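Local coordinates for USP37 protein (Homo sapiens, PDB 3U12) that probably removes ubiquitin from proteins as a cysteine-type deubiquitinase, of which this chain is the pleckstrin homology (PH) domain, at residues D101-S105 with K106-E110. Numbering follows the deposited sequence.
Sequences DKVPS and KDAEE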
loop_
_atom_site.group_PDB
_atom_site.type_symbol
_atom_site.label_atom_id
_atom_site.label_comp_id
_atom_site.label_asym_id
_atom_site.label_seq_id
_atom_site.Cartn_x
_atom_site.Cartn_y
_atom_site.Cartn_z
ATOM N N ASP A 101 1.465 -7.450 -4.574
ATOM C CA ASP A 101 2.239 -8.674 -4.727
ATOM C C ASP A 101 3.425 -8.517 -5.676
ATOM O O ASP A 101 3.514 -7.516 -6.388
ATOM C CB ASP A 101 1.291 -9.788 -5.213
ATOM C CG ASP A 101 1.810 -11.193 -4.954
ATOM O OD1 ASP A 101 2.594 -11.371 -3.998
ATOM O OD2 ASP A 101 1.451 -12.103 -5.719
ATOM N N LYS A 102 4.362 -9.495 -5.646
ATOM C CA LYS A 102 5.532 -9.576 -6.522
ATOM C C LYS A 102 6.393 -8.286 -6.522
ATOM O O LYS A 102 6.935 -7.892 -7.555
ATOM C CB LYS A 102 5.082 -9.941 -7.963
ATOM C CG LYS A 102 4.409 -11.308 -8.070
ATOM C CD LYS A 102 3.904 -11.570 -9.490
ATOM C CE LYS A 102 3.162 -12.881 -9.625
ATOM N NZ LYS A 102 4.055 -14.061 -9.460
ATOM N N VAL A 103 6.539 -7.657 -5.353
ATOM C CA VAL A 103 7.350 -6.446 -5.199
ATOM C C VAL A 103 8.797 -6.852 -4.974
ATOM O O VAL A 103 9.023 -7.672 -4.086
ATOM C CB VAL A 103 6.824 -5.587 -4.017
ATOM C CG1 VAL A 103 7.618 -4.294 -3.862
ATOM C CG2 VAL A 103 5.329 -5.290 -4.175
ATOM N N PRO A 104 9.810 -6.266 -5.676
ATOM C CA PRO A 104 11.209 -6.606 -5.347
ATOM C C PRO A 104 11.388 -6.407 -3.840
ATOM O O PRO A 104 10.909 -5.401 -3.300
ATOM C CB PRO A 104 12.021 -5.614 -6.183
ATOM C CG PRO A 104 11.122 -5.265 -7.323
ATOM C CD PRO A 104 9.743 -5.241 -6.741
ATOM N N SER A 105 11.917 -7.434 -3.147
ATOM C CA SER A 105 12.035 -7.489 -1.681
ATOM C C SER A 105 12.631 -6.243 -1.009
ATOM O O SER A 105 12.131 -5.852 0.046
ATOM C CB SER A 105 12.790 -8.739 -1.244
ATOM O OG SER A 105 11.911 -9.850 -1.330
ATOM N N LYS A 106 13.662 -5.617 -1.602
ATOM C CA LYS A 106 14.297 -4.402 -1.042
ATOM C C LYS A 106 13.310 -3.229 -1.048
ATOM O O LYS A 106 13.253 -2.465 -0.089
ATOM C CB LYS A 106 15.575 -4.016 -1.813
ATOM C CG LYS A 106 16.621 -5.124 -1.893
ATOM C CD LYS A 106 17.855 -4.864 -1.068
ATOM C CE LYS A 106 18.891 -5.923 -1.352
ATOM N NZ LYS A 106 20.110 -5.750 -0.518
ATOM N N ASP A 107 12.526 -3.095 -2.134
ATOM C CA ASP A 107 11.519 -2.044 -2.278
ATOM C C ASP A 107 10.385 -2.242 -1.270
ATOM O O ASP A 107 9.962 -1.278 -0.636
ATOM C CB ASP A 107 10.999 -1.990 -3.734
ATOM C CG ASP A 107 12.115 -1.677 -4.724
ATOM O OD1 ASP A 107 12.535 -0.510 -4.794
ATOM O OD2 ASP A 107 12.621 -2.613 -5.358
ATOM N N ALA A 108 9.906 -3.489 -1.107
ATOM C CA ALA A 108 8.833 -3.823 -0.165
ATOM C C ALA A 108 9.270 -3.530 1.288
ATOM O O ALA A 108 8.488 -2.990 2.056
ATOM C CB ALA A 108 8.438 -5.284 -0.319
ATOM N N GLU A 109 10.532 -3.839 1.640
ATOM C CA GLU A 109 11.077 -3.605 2.974
ATOM C C GLU A 109 11.210 -2.109 3.282
ATOM O O GLU A 109 10.938 -1.692 4.406
ATOM C CB GLU A 109 12.414 -4.320 3.132
ATOM C CG GLU A 109 12.241 -5.804 3.378
ATOM C CD GLU A 109 13.559 -6.538 3.509
ATOM O OE1 GLU A 109 14.188 -6.437 4.587
ATOM O OE2 GLU A 109 13.969 -7.205 2.532
ATOM N N GLU A 110 11.605 -1.311 2.280
ATOM C CA GLU A 110 11.722 0.137 2.409
ATOM C C GLU A 110 10.330 0.744 2.664
ATOM O O GLU A 110 10.179 1.586 3.558
ATOM C CB GLU A 110 12.381 0.731 1.155
ATOM C CG GLU A 110 12.574 2.237 1.224
ATOM C CD GLU A 110 13.078 2.933 -0.025
ATOM O OE1 GLU A 110 13.270 2.260 -1.065
ATOM O OE2 GLU A 110 13.287 4.165 0.046
#
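Asp107 lays its carboxylate against the ring of Pro104, OD2 lying 3.2 Å from Pro104 CB and 3.6 Å from Pro104 CG, so one oxygen makes the contact and the two side chains cross at a slant. The torsion responsible is chi1 of Asp107, at -61°: CG stands opposite the carbonyl carbon and beside the backbone N, which brings the carboxylate back toward the start of the helix. Asp107 CB sits 3.4 Å from Pro104 O, with Val103 CG1 more loosely beside it at 4.1 Å. With an alanine at this position the carboxylate is gone, and a gap would probably open beside Pro104 CB and CG. Val103 CG1, anti to its own N (chi1 -178°), comes up against the side of the first turn and meets Ala108 CB at 3.8 Å; both residues are buried, Val103 against Ile22 and Ala108 against Leu78. Two i to i+4 bonds open the helix: Ala108 N donates to Pro104 O at 3.1 Å, nearly in line with the carbonyl, and Glu109 N donates to Ser105 O at 3.0 Å, tilted 27° from the carbonyl plane. Ser105 OG turns instead to Ser86 OG, tying the turn to strand 85-92. With Pro104 in the N-cap position, the geometry marks the passage from the last strand into the C-terminal helix, the element that closes one end of the PH-domain beta-barrel.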